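Side-chain contacts in deferrochelatase (Vibrio cholerae, PDB 5DE0), which binds heme b and probably acts as a peroxidase of the dye-decolorizing (DyP) type: residues V211-A214 with G218-D221; L229-H234 with K260-S265; E264-V269 with Q276-T281. All blocks are in the same frame, centred on the assembly; numbering follows the deposited sequence.

Contact 1: residues V211-A214 with G218-D221. With HEM (protoporphyrin IX containing Fe), chain F.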
loop_
_atom_site.group_PDB
_atom_site.type_symbol
_atom_site.label_atom_id
_atom_site.label_comp_id
_atom_site.label_asym_id
_atom_site.label_seq_id
_atom_site.Cartn_x
_atom_site.Cartn_y
_atom_site.Cartn_z
ATOM N N VAL B 211 -28.432 19.184 -12.544
ATOM C CA VAL B 211 -27.214 18.454 -12.874
ATOM C C VAL B 211 -26.710 18.831 -14.260
ATOM O O VAL B 211 -27.394 18.587 -15.255
ATOM C CB VAL B 211 -27.436 16.930 -12.819
ATOM C CG1 VAL B 211 -26.176 16.187 -13.248
ATOM C CG2 VAL B 211 -27.862 16.505 -11.426
ATOM N N PRO B 212 -25.512 19.435 -14.331
ATOM C CA PRO B 212 -24.919 19.810 -15.618
ATOM C C PRO B 212 -24.726 18.585 -16.501
ATOM O O PRO B 212 -24.394 17.518 -15.986
ATOM C CB PRO B 212 -23.570 20.425 -15.227
ATOM C CG PRO B 212 -23.735 20.832 -13.801
ATOM C CD PRO B 212 -24.651 19.812 -13.199
ATOM N N ALA B 213 -24.941 18.734 -17.802
ATOM C CA ALA B 213 -24.807 17.611 -18.721
ATOM C C ALA B 213 -23.354 17.158 -18.825
ATOM O O ALA B 213 -23.077 15.985 -19.071
ATOM C CB ALA B 213 -25.346 17.979 -20.088
ATOM N N ALA B 214 -22.431 18.095 -18.628
ATOM C CA ALA B 214 -21.006 17.803 -18.731
ATOM C C ALA B 214 -20.421 17.359 -17.392
ATOM O O ALA B 214 -19.262 16.950 -17.321
ATOM C CB ALA B 214 -20.257 19.015 -19.260
ATOM N N GLY B 218 -23.858 13.666 -14.791
ATOM C CA GLY B 218 -24.554 14.010 -16.017
ATOM C C GLY B 218 -24.109 13.153 -17.189
ATOM O O GLY B 218 -24.881 12.895 -18.113
ATOM N N ARG B 219 -22.856 12.705 -17.143
ATOM C CA ARG B 219 -22.293 11.868 -18.195
ATOM C C ARG B 219 -22.658 10.394 -18.027
ATOM O O ARG B 219 -22.875 9.689 -19.013
ATOM C CB ARG B 219 -20.770 12.010 -18.234
ATOM C CG ARG B 219 -20.251 13.395 -18.599
ATOM C CD ARG B 219 -20.338 13.667 -20.096
ATOM N NE ARG B 219 -21.680 14.064 -20.516
ATOM C CZ ARG B 219 -22.013 14.357 -21.768
ATOM N NH1 ARG B 219 -21.101 14.299 -22.729
ATOM N NH2 ARG B 219 -23.259 14.707 -22.060
ATOM N N VAL B 220 -22.723 9.930 -16.783
ATOM C CA VAL B 220 -22.881 8.504 -16.521
ATOM C C VAL B 220 -24.301 8.106 -16.132
ATOM O O VAL B 220 -24.639 6.920 -16.164
ATOM C CB VAL B 220 -21.916 8.030 -15.411
ATOM C CG1 VAL B 220 -20.480 8.347 -15.792
ATOM C CG2 VAL B 220 -22.278 8.670 -14.082
ATOM N N ASP B 221 -25.129 9.077 -15.757
ATOM C CA ASP B 221 -26.532 8.785 -15.479
ATOM C C ASP B 221 -27.302 8.740 -16.791
ATOM O O ASP B 221 -27.956 9.711 -17.180
ATOM C CB ASP B 221 -27.142 9.823 -14.533
ATOM C CG ASP B 221 -28.555 9.468 -14.109
ATOM O OD1 ASP B 221 -29.508 9.872 -14.807
ATOM O OD2 ASP B 221 -28.711 8.784 -13.075
HETATM C CHA HEM F . -21.170 8.051 -9.677
HETATM C CHB HEM F . -19.705 5.274 -13.373
HETATM C CHC HEM F . -15.202 7.076 -12.997
HETATM C CHD HEM F . -16.476 9.154 -8.804
HETATM C C1A HEM F . -21.170 7.144 -10.713
HETATM C C2A HEM F . -22.308 6.382 -11.186
HETATM C C3A HEM F . -21.902 5.615 -12.203
HETATM C C4A HEM F . -20.492 5.865 -12.412
HETATM C CMA HEM F . -22.766 4.633 -13.024
HETATM C CAA HEM F . -23.740 6.454 -10.609
HETATM C CBA HEM F . -24.606 7.288 -11.552
HETATM C CGA HEM F . -25.960 7.515 -10.939
HETATM O O1A HEM F . -26.076 8.404 -10.057
HETATM O O2A HEM F . -26.920 6.810 -11.339
HETATM C C1B HEM F . -18.392 5.583 -13.643
HETATM C C2B HEM F . -17.656 5.164 -14.815
HETATM C C3B HEM F . -16.416 5.644 -14.727
HETATM C C4B HEM F . -16.309 6.406 -13.488
HETATM C CMB HEM F . -18.203 4.294 -15.969
HETATM C CAB HEM F . -15.341 5.392 -15.808
HETATM C CBB HEM F . -14.090 5.830 -15.687
HETATM C C1C HEM F . -15.135 7.772 -11.808
HETATM C C2C HEM F . -13.956 8.405 -11.243
HETATM C C3C HEM F . -14.317 8.977 -10.078
HETATM C C4C HEM F . -15.731 8.728 -9.883
HETATM C CMC HEM F . -12.560 8.380 -11.910
HETATM C CAC HEM F . -13.481 9.788 -9.056
HETATM C CBC HEM F . -12.208 10.156 -9.229
HETATM C C1D HEM F . -17.851 9.163 -8.702
HETATM C C2D HEM F . -18.614 9.966 -7.774
HETATM C C3D HEM F . -20.083 9.620 -8.044
HETATM C C4D HEM F . -20.060 8.643 -9.110
HETATM C CMD HEM F . -18.071 10.963 -6.728
HETATM C CAD HEM F . -21.320 10.202 -7.331
HETATM C CBD HEM F . -21.646 9.398 -6.077
HETATM C CGD HEM F . -22.045 7.996 -6.455
HETATM O O1D HEM F . -21.181 7.085 -6.374
HETATM O O2D HEM F . -23.226 7.783 -6.833
HETATM N NA HEM F . -20.078 6.802 -11.485
HETATM N NB HEM F . -17.541 6.340 -12.856
HETATM N NC HEM F . -16.196 7.993 -10.951
HETATM N ND HEM F . -18.735 8.405 -9.464
HETATM FE FE HEM F . -18.156 7.466 -11.221
#

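Contact 2: residues L229-H234 with K260-S265. With HEM (protoporphyrin IX containing Fe), chain F.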
loop_
_atom_site.group_PDB
_atom_site.type_symbol
_atom_site.label_atom_id
_atom_site.label_comp_id
_atom_site.label_asym_id
_atom_site.label_seq_id
_atom_site.Cartn_x
_atom_site.Cartn_y
_atom_site.Cartn_z
ATOM N N LEU B 229 -29.049 2.880 -17.122
ATOM C CA LEU B 229 -27.965 1.921 -17.297
ATOM C C LEU B 229 -27.183 1.830 -16.004
ATOM O O LEU B 229 -26.508 2.780 -15.608
ATOM C CB LEU B 229 -27.041 2.320 -18.447
ATOM C CG LEU B 229 -27.701 2.692 -19.776
ATOM C CD1 LEU B 229 -26.654 3.132 -20.823
ATOM C CD2 LEU B 229 -28.517 1.526 -20.308
ATOM N N LYS B 230 -27.302 0.692 -15.331
ATOM C CA LYS B 230 -26.696 0.540 -14.019
ATOM C C LYS B 230 -25.533 -0.447 -14.016
ATOM O O LYS B 230 -25.530 -1.430 -14.756
ATOM C CB LYS B 230 -27.757 0.118 -13.002
ATOM C CG LYS B 230 -28.673 1.262 -12.607
ATOM C CD LYS B 230 -29.833 0.806 -11.749
ATOM C CE LYS B 230 -30.573 2.002 -11.177
ATOM N NZ LYS B 230 -30.909 3.000 -12.231
ATOM N N ILE B 231 -24.536 -0.154 -13.187
ATOM C CA ILE B 231 -23.377 -1.022 -13.010
ATOM C C ILE B 231 -23.084 -1.193 -11.525
ATOM O O ILE B 231 -23.519 -0.388 -10.702
ATOM C CB ILE B 231 -22.122 -0.464 -13.713
ATOM C CG1 ILE B 231 -21.715 0.875 -13.095
ATOM C CG2 ILE B 231 -22.361 -0.320 -15.210
ATOM C CD1 ILE B 231 -20.486 1.487 -13.731
ATOM N N VAL B 232 -22.355 -2.251 -11.188
ATOM C CA VAL B 232 -21.929 -2.478 -9.815
ATOM C C VAL B 232 -20.442 -2.171 -9.684
ATOM O O VAL B 232 -19.599 -2.918 -10.179
ATOM C CB VAL B 232 -22.203 -3.925 -9.362
ATOM C CG1 VAL B 232 -21.657 -4.157 -7.960
ATOM C CG2 VAL B 232 -23.695 -4.222 -9.414
ATOM N N ARG B 233 -20.127 -1.064 -9.018
ATOM C CA ARG B 233 -18.745 -0.617 -8.885
ATOM C C ARG B 233 -18.074 -1.175 -7.634
ATOM O O ARG B 233 -18.684 -1.247 -6.568
ATOM C CB ARG B 233 -18.683 0.913 -8.866
ATOM C CG ARG B 233 -19.078 1.572 -10.178
ATOM C CD ARG B 233 -19.310 3.064 -9.993
ATOM N NE ARG B 233 -20.549 3.337 -9.273
ATOM C CZ ARG B 233 -20.776 4.436 -8.561
ATOM N NH1 ARG B 233 -19.838 5.368 -8.462
ATOM N NH2 ARG B 233 -21.936 4.598 -7.939
ATOM N N HIS B 234 -16.812 -1.567 -7.776
ATOM C CA HIS B 234 -16.021 -2.053 -6.649
ATOM C C HIS B 234 -14.755 -1.220 -6.497
ATOM O O HIS B 234 -13.763 -1.676 -5.927
ATOM C CB HIS B 234 -15.661 -3.530 -6.830
ATOM C CG HIS B 234 -16.674 -4.473 -6.264
ATOM N ND1 HIS B 234 -16.743 -4.766 -4.919
ATOM C CD2 HIS B 234 -17.659 -5.189 -6.855
ATOM C CE1 HIS B 234 -17.727 -5.622 -4.707
ATOM N NE2 HIS B 234 -18.300 -5.894 -5.865
ATOM N N LYS B 260 -19.560 0.586 -22.270
ATOM C CA LYS B 260 -19.266 1.238 -23.538
ATOM C C LYS B 260 -20.031 2.549 -23.695
ATOM O O LYS B 260 -19.498 3.528 -24.213
ATOM C CB LYS B 260 -19.589 0.286 -24.691
ATOM C CG LYS B 260 -19.421 0.877 -26.081
ATOM C CD LYS B 260 -19.634 -0.191 -27.144
ATOM C CE LYS B 260 -19.748 0.412 -28.535
ATOM N NZ LYS B 260 -20.967 1.258 -28.667
ATOM N N THR B 261 -21.278 2.568 -23.234
ATOM C CA THR B 261 -22.114 3.757 -23.351
ATOM C C THR B 261 -21.619 4.877 -22.440
ATOM O O THR B 261 -21.515 6.029 -22.864
ATOM C CB THR B 261 -23.584 3.448 -23.018
ATOM O OG1 THR B 261 -24.037 2.356 -23.828
ATOM C CG2 THR B 261 -24.457 4.665 -23.283
ATOM N N MET B 262 -21.311 4.531 -21.193
ATOM C CA MET B 262 -20.806 5.501 -20.226
ATOM C C MET B 262 -19.454 6.068 -20.650
ATOM O O MET B 262 -19.211 7.269 -20.537
ATOM C CB MET B 262 -20.684 4.870 -18.836
ATOM C CG MET B 262 -22.000 4.428 -18.226
ATOM S SD MET B 262 -21.756 3.559 -16.666
ATOM C CE MET B 262 -23.426 3.048 -16.296
ATOM N N LEU B 263 -18.576 5.197 -21.140
ATOM C CA LEU B 263 -17.238 5.610 -21.554
ATOM C C LEU B 263 -17.276 6.499 -22.796
ATOM O O LEU B 263 -16.535 7.477 -22.893
ATOM C CB LEU B 263 -16.356 4.384 -21.806
ATOM C CG LEU B 263 -15.869 3.647 -20.556
ATOM C CD1 LEU B 263 -15.216 2.325 -20.930
ATOM C CD2 LEU B 263 -14.902 4.516 -19.765
ATOM N N GLU B 264 -18.139 6.155 -23.746
ATOM C CA GLU B 264 -18.298 6.956 -24.955
ATOM C C GLU B 264 -18.934 8.304 -24.632
ATOM O O GLU B 264 -18.711 9.295 -25.332
ATOM C CB GLU B 264 -19.134 6.207 -25.994
ATOM C CG GLU B 264 -18.376 5.099 -26.711
ATOM C CD GLU B 264 -19.251 4.304 -27.657
ATOM O OE1 GLU B 264 -20.483 4.504 -27.644
ATOM O OE2 GLU B 264 -18.702 3.478 -28.416
ATOM N N SER B 265 -19.725 8.332 -23.565
ATOM C CA SER B 265 -20.338 9.569 -23.096
ATOM C C SER B 265 -19.316 10.431 -22.361
ATOM O O SER B 265 -19.323 11.656 -22.477
ATOM C CB SER B 265 -21.529 9.265 -22.185
ATOM O OG SER B 265 -22.092 10.453 -21.661
HETATM C CHA HEM F . -21.170 8.051 -9.677
HETATM C CHB HEM F . -19.705 5.274 -13.373
HETATM C CHC HEM F . -15.202 7.076 -12.997
HETATM C CHD HEM F . -16.476 9.154 -8.804
HETATM C C1A HEM F . -21.170 7.144 -10.713
HETATM C C2A HEM F . -22.308 6.382 -11.186
HETATM C C3A HEM F . -21.902 5.615 -12.203
HETATM C C4A HEM F . -20.492 5.865 -12.412
HETATM C CMA HEM F . -22.766 4.633 -13.024
HETATM C CAA HEM F . -23.740 6.454 -10.609
HETATM C CBA HEM F . -24.606 7.288 -11.552
HETATM C CGA HEM F . -25.960 7.515 -10.939
HETATM O O1A HEM F . -26.076 8.404 -10.057
HETATM O O2A HEM F . -26.920 6.810 -11.339
HETATM C C1B HEM F . -18.392 5.583 -13.643
HETATM C C2B HEM F . -17.656 5.164 -14.815
HETATM C C3B HEM F . -16.416 5.644 -14.727
HETATM C C4B HEM F . -16.309 6.406 -13.488
HETATM C CMB HEM F . -18.203 4.294 -15.969
HETATM C CAB HEM F . -15.341 5.392 -15.808
HETATM C CBB HEM F . -14.090 5.830 -15.687
HETATM C C1C HEM F . -15.135 7.772 -11.808
HETATM C C2C HEM F . -13.956 8.405 -11.243
HETATM C C3C HEM F . -14.317 8.977 -10.078
HETATM C C4C HEM F . -15.731 8.728 -9.883
HETATM C CMC HEM F . -12.560 8.380 -11.910
HETATM C CAC HEM F . -13.481 9.788 -9.056
HETATM C CBC HEM F . -12.208 10.156 -9.229
HETATM C C1D HEM F . -17.851 9.163 -8.702
HETATM C C2D HEM F . -18.614 9.966 -7.774
HETATM C C3D HEM F . -20.083 9.620 -8.044
HETATM C C4D HEM F . -20.060 8.643 -9.110
HETATM C CMD HEM F . -18.071 10.963 -6.728
HETATM C CAD HEM F . -21.320 10.202 -7.331
HETATM C CBD HEM F . -21.646 9.398 -6.077
HETATM C CGD HEM F . -22.045 7.996 -6.455
HETATM O O1D HEM F . -21.181 7.085 -6.374
HETATM O O2D HEM F . -23.226 7.783 -6.833
HETATM N NA HEM F . -20.078 6.802 -11.485
HETATM N NB HEM F . -17.541 6.340 -12.856
HETATM N NC HEM F . -16.196 7.993 -10.951
HETATM N ND HEM F . -18.735 8.405 -9.464
HETATM FE FE HEM F . -18.156 7.466 -11.221
#

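Contact 3: residues E264-V269 with Q276-T281. With HEM (protoporphyrin IX containing Fe), chain F.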
loop_
_atom_site.group_PDB
_atom_site.type_symbol
_atom_site.label_atom_id
_atom_site.label_comp_id
_atom_site.label_asym_id
_atom_site.label_seq_id
_atom_site.Cartn_x
_atom_site.Cartn_y
_atom_site.Cartn_z
ATOM N N GLU B 264 -18.139 6.155 -23.746
ATOM C CA GLU B 264 -18.298 6.956 -24.955
ATOM C C GLU B 264 -18.934 8.304 -24.632
ATOM O O GLU B 264 -18.711 9.295 -25.332
ATOM C CB GLU B 264 -19.134 6.207 -25.994
ATOM C CG GLU B 264 -18.376 5.099 -26.711
ATOM C CD GLU B 264 -19.251 4.304 -27.657
ATOM O OE1 GLU B 264 -20.483 4.504 -27.644
ATOM O OE2 GLU B 264 -18.702 3.478 -28.416
ATOM N N SER B 265 -19.725 8.332 -23.565
ATOM C CA SER B 265 -20.338 9.569 -23.096
ATOM C C SER B 265 -19.316 10.431 -22.361
ATOM O O SER B 265 -19.323 11.656 -22.477
ATOM C CB SER B 265 -21.529 9.265 -22.185
ATOM O OG SER B 265 -22.092 10.453 -21.661
ATOM N N MET B 266 -18.431 9.780 -21.612
ATOM C CA MET B 266 -17.423 10.483 -20.824
ATOM C C MET B 266 -16.314 11.066 -21.688
ATOM O O MET B 266 -15.825 12.163 -21.426
ATOM C CB MET B 266 -16.812 9.548 -19.776
ATOM C CG MET B 266 -17.700 9.280 -18.572
ATOM S SD MET B 266 -16.947 8.105 -17.434
ATOM C CE MET B 266 -15.385 8.916 -17.098
ATOM N N TYR B 267 -15.923 10.330 -22.723
ATOM C CA TYR B 267 -14.765 10.709 -23.523
ATOM C C TYR B 267 -15.139 11.373 -24.847
ATOM O O TYR B 267 -14.354 11.377 -25.794
ATOM C CB TYR B 267 -13.880 9.484 -23.770
ATOM C CG TYR B 267 -13.052 9.097 -22.562
ATOM C CD1 TYR B 267 -11.750 9.562 -22.414
ATOM C CD2 TYR B 267 -13.575 8.283 -21.565
ATOM C CE1 TYR B 267 -10.989 9.220 -21.312
ATOM C CE2 TYR B 267 -12.817 7.936 -20.456
ATOM C CZ TYR B 267 -11.526 8.408 -20.336
ATOM O OH TYR B 267 -10.768 8.067 -19.240
ATOM N N GLY B 268 -16.342 11.935 -24.901
ATOM C CA GLY B 268 -16.749 12.777 -26.014
ATOM C C GLY B 268 -17.067 12.088 -27.329
ATOM O O GLY B 268 -17.058 12.728 -28.380
ATOM N N VAL B 269 -17.353 10.791 -27.281
ATOM C CA VAL B 269 -17.722 10.055 -28.486
ATOM C C VAL B 269 -19.200 10.254 -28.811
ATOM O O VAL B 269 -19.583 10.372 -29.976
ATOM C CB VAL B 269 -17.426 8.549 -28.342
ATOM C CG1 VAL B 269 -17.923 7.783 -29.562
ATOM C CG2 VAL B 269 -15.939 8.319 -28.136
ATOM N N GLN B 276 -16.181 16.588 -17.173
ATOM C CA GLN B 276 -15.488 17.638 -16.433
ATOM C C GLN B 276 -14.522 17.045 -15.408
ATOM O O GLN B 276 -13.496 17.650 -15.093
ATOM C CB GLN B 276 -16.493 18.558 -15.737
ATOM C CG GLN B 276 -17.339 19.393 -16.686
ATOM C CD GLN B 276 -16.538 20.471 -17.390
ATOM O OE1 GLN B 276 -15.755 21.184 -16.766
ATOM N NE2 GLN B 276 -16.730 20.593 -18.699
ATOM N N LEU B 277 -14.856 15.865 -14.891
ATOM C CA LEU B 277 -14.002 15.183 -13.922
ATOM C C LEU B 277 -12.654 14.815 -14.531
ATOM O O LEU B 277 -11.635 14.794 -13.839
ATOM C CB LEU B 277 -14.696 13.928 -13.383
ATOM C CG LEU B 277 -13.889 13.020 -12.448
ATOM C CD1 LEU B 277 -13.452 13.767 -11.194
ATOM C CD2 LEU B 277 -14.689 11.783 -12.083
ATOM N N LEU B 278 -12.652 14.544 -15.834
ATOM C CA LEU B 278 -11.442 14.122 -16.534
ATOM C C LEU B 278 -10.449 15.267 -16.724
ATOM O O LEU B 278 -9.382 15.082 -17.308
ATOM C CB LEU B 278 -11.804 13.511 -17.888
ATOM C CG LEU B 278 -12.623 12.222 -17.804
ATOM C CD1 LEU B 278 -12.989 11.708 -19.188
ATOM C CD2 LEU B 278 -11.870 11.157 -17.016
ATOM N N ARG B 279 -10.806 16.449 -16.233
ATOM C CA ARG B 279 -9.890 17.585 -16.223
ATOM C C ARG B 279 -8.884 17.447 -15.090
ATOM O O ARG B 279 -7.824 18.071 -15.105
ATOM C CB ARG B 279 -10.657 18.901 -16.075
ATOM C CG ARG B 279 -11.455 19.311 -17.296
ATOM C CD ARG B 279 -12.393 20.454 -16.951
ATOM N NE ARG B 279 -11.691 21.564 -16.312
ATOM C CZ ARG B 279 -12.291 22.530 -15.623
ATOM N NH1 ARG B 279 -13.608 22.522 -15.472
ATOM N NH2 ARG B 279 -11.572 23.500 -15.077
ATOM N N PHE B 280 -9.226 16.618 -14.109
ATOM C CA PHE B 280 -8.446 16.525 -12.882
ATOM C C PHE B 280 -7.976 15.101 -12.597
ATOM O O PHE B 280 -7.390 14.833 -11.549
ATOM C CB PHE B 280 -9.267 17.056 -11.705
ATOM C CG PHE B 280 -9.859 18.414 -11.948
ATOM C CD1 PHE B 280 -9.122 19.559 -11.702
ATOM C CD2 PHE B 280 -11.152 18.544 -12.429
ATOM C CE1 PHE B 280 -9.662 20.809 -11.926
ATOM C CE2 PHE B 280 -11.701 19.794 -12.653
ATOM C CZ PHE B 280 -10.954 20.928 -12.402
ATOM N N THR B 281 -8.238 14.194 -13.531
ATOM C CA THR B 281 -7.759 12.823 -13.413
ATOM C C THR B 281 -7.559 12.211 -14.794
ATOM O O THR B 281 -8.186 12.631 -15.766
ATOM C CB THR B 281 -8.727 11.941 -12.593
ATOM O OG1 THR B 281 -8.140 10.652 -12.377
ATOM C CG2 THR B 281 -10.057 11.778 -13.313
HETATM C CHA HEM F . -21.170 8.051 -9.677
HETATM C CHB HEM F . -19.705 5.274 -13.373
HETATM C CHC HEM F . -15.202 7.076 -12.997
HETATM C CHD HEM F . -16.476 9.154 -8.804
HETATM C C1A HEM F . -21.170 7.144 -10.713
HETATM C C2A HEM F . -22.308 6.382 -11.186
HETATM C C3A HEM F . -21.902 5.615 -12.203
HETATM C C4A HEM F . -20.492 5.865 -12.412
HETATM C CMA HEM F . -22.766 4.633 -13.024
HETATM C CAA HEM F . -23.740 6.454 -10.609
HETATM C CBA HEM F . -24.606 7.288 -11.552
HETATM C CGA HEM F . -25.960 7.515 -10.939
HETATM O O1A HEM F . -26.076 8.404 -10.057
HETATM O O2A HEM F . -26.920 6.810 -11.339
HETATM C C1B HEM F . -18.392 5.583 -13.643
HETATM C C2B HEM F . -17.656 5.164 -14.815
HETATM C C3B HEM F . -16.416 5.644 -14.727
HETATM C C4B HEM F . -16.309 6.406 -13.488
HETATM C CMB HEM F . -18.203 4.294 -15.969
HETATM C CAB HEM F . -15.341 5.392 -15.808
HETATM C CBB HEM F . -14.090 5.830 -15.687
HETATM C C1C HEM F . -15.135 7.772 -11.808
HETATM C C2C HEM F . -13.956 8.405 -11.243
HETATM C C3C HEM F . -14.317 8.977 -10.078
HETATM C C4C HEM F . -15.731 8.728 -9.883
HETATM C CMC HEM F . -12.560 8.380 -11.910
HETATM C CAC HEM F . -13.481 9.788 -9.056
HETATM C CBC HEM F . -12.208 10.156 -9.229
HETATM C C1D HEM F . -17.851 9.163 -8.702
HETATM C C2D HEM F . -18.614 9.966 -7.774
HETATM C C3D HEM F . -20.083 9.620 -8.044
HETATM C C4D HEM F . -20.060 8.643 -9.110
HETATM C CMD HEM F . -18.071 10.963 -6.728
HETATM C CAD HEM F . -21.320 10.202 -7.331
HETATM C CBD HEM F . -21.646 9.398 -6.077
HETATM C CGD HEM F . -22.045 7.996 -6.455
HETATM O O1D HEM F . -21.181 7.085 -6.374
HETATM O O2D HEM F . -23.226 7.783 -6.833
HETATM N NA HEM F . -20.078 6.802 -11.485
HETATM N NB HEM F . -17.541 6.340 -12.856
HETATM N NC HEM F . -16.196 7.993 -10.951
HETATM N ND HEM F . -18.735 8.405 -9.464
HETATM FE FE HEM F . -18.156 7.466 -11.221
#

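Contact 1: residues V211-A214 with G218-D221
Gly218 sits so close to the loop at Pro212 that backbone meets backbone: its CA approaches Pro212 O at 3.5 Å, with the C-H aimed almost straight at the oxygen (160°). This CA-H...O contact is possible because Gly218 carries no side chain on the face it presents to the loop. Val211 closes the same spot from one end. Its CG1, placed anti to the backbone N (chi1 177°), lies 3.8 Å from Gly218 N. Ser215 serves both sides at once, its hydroxyl being hydrogen-bonded to Pro212 O and to Gly218 N.

The second grip comes from Arg219, whose chain is bent at chi2 and chi3 and curls back over the loop. NE donates to Ala213 O at 2.8 Å, yet the bond is weak because the N-H points well off the oxygen (121°). The carbonyl meets the guanidinium obliquely, and the CG methylene brushes Ala214 O at 3.9 Å. What fixes the head group lies beyond the loop: NH2 forms a salt bridge with Asp271, and NH1 a weak hydrogen bond with Lys273 O.

The residues that follow, at the end of the helix, face the cofactor. Val220 CG2 rests 3.6 Å from HEM C3A, over the porphyrin face opposite to Arg233, while Asp221 OD2 comes within 3.2 Å of the propionate oxygen HEM O2A. The contact thus folds the loop that follows helix 191-198 onto helix 216-220. That helix in turn leans on helix 257-266, where Met266 packs under Arg219 and Val220, and Ser265 OG bonds to Arg219 O.

Contact 2: residues L229-H234 with K260-S265
Ile231 and Met262 reach toward each other tip to tip, whereas Leu229 and Thr261 cross at about a right angle. Met262 is fully extended beyond CG, which carries its methyl to Ile231 and Leu229. There CE lies 3.7 Å from Ile231 CG2 and only 3.2 Å from Leu229 O, while the sulfur SD is 3.8 Å from Ile231 CD1. Farther out, Leu229 CD1 rests on Thr261 CG2 at 3.6 Å; the Thr261 hydroxyl is turned to His257 O within its own helix. The meeting is largely apolar, the Leu229 carbonyl being the polar atom that the Met262 methyl touches.

Both tips also border the heme. Met262 lies at the porphyrin rim, CE 3.7 Å from the methyl HEM CMA, and Ile231 CD1 lies just outside the edge, 3.9 Å from the meso carbon HEM CHB. On that side Arg233 lies over the face: a bend at chi3 (-73°) lays its guanidinium above HEM C1A, which sits under the outer part of the group rather than its centre. NH1 and NH2 both donate to the one propionate oxygen HEM O1D, each at 3.0 Å, a fork that should restrain rotation of the head group. NH1 also forms a salt bridge with Asp147, consistent with the distal aspartate-arginine pair of DyP-type peroxidases; the arginine is carried by strand 232-239, an outermost strand of the four-stranded antiparallel sheet.

Contact 3: residues E264-V269 with Q276-T281
Leu278 presses its CD1 methyl squarely onto the ring of Tyr267, and this CH-pi contact is the dense centre of the interface. CD1 stands 3.8 Å from the ring centroid and 11° off the normal, with the two side chains crossing at about a right angle. The same methyl also touches Met266 O at 3.6 Å, in a direction roughly perpendicular to that of the ring. The other branch, CD2, reaches Met266 CE at 4.2 Å, a slacker apolar touch. Thr89 and Phe179 pack against both Tyr267 and Leu278, which embeds the pair between strand 89-91 and strand 172-181.

Met266 links this packing to the cofactor. The bend at chi3 (56°) curls its thioether along the porphyrin, SD 3.5 Å from the vinyl carbon HEM CAB and CE 3.6 Å from HEM CBB. Leu277, next to Leu278, turns instead to the pyrrole, where its CD2 lies 3.5 Å from HEM C3C on the same face.

Away from the core, packing gives way to links within each segment. Past the end of the helix, Gly268, in the left-handed helical conformation (positive phi), turns the chain, and Val269 N returns to Glu264 O while the Val269 side chain is exposed. In the other segment, the exposed Arg279 donates from NH1 to Gln276 OE1 at 2.8 Å, in the guanidinium plane and nearly along the C=O axis, and Phe280 CZ covers one guanidinium face. The layout is that of a heme-pocket wall: the C-terminal end of helix 257-266 and the 3-10 turn before strand 281-291 each supply one apolar side chain to the porphyrin, as befits the C-terminal domain of a DyP-type peroxidase.

All three contacts lie in the C-terminal half of the chain and touch the same heme, with centres about 13 Å apart (contacts 1 and 2, and 2 and 3) or about 11 Å (contacts 1 and 3). Contact 1 closes before the others open; contacts 2 and 3 then share Glu264 and Ser265 on helix 257-266, one beginning where the other ends. The packing of that helix on helix 216-220 brings in contact 1; separately, Ala214 O bonds to Gln276 N, joining contacts 1 and 3. Contact 2 brings in strand 232-239, contact 3 the approach to strand 281-291, the two outermost strands of the sheet. The three contacts thus each contribute part of the wall of one heme pocket.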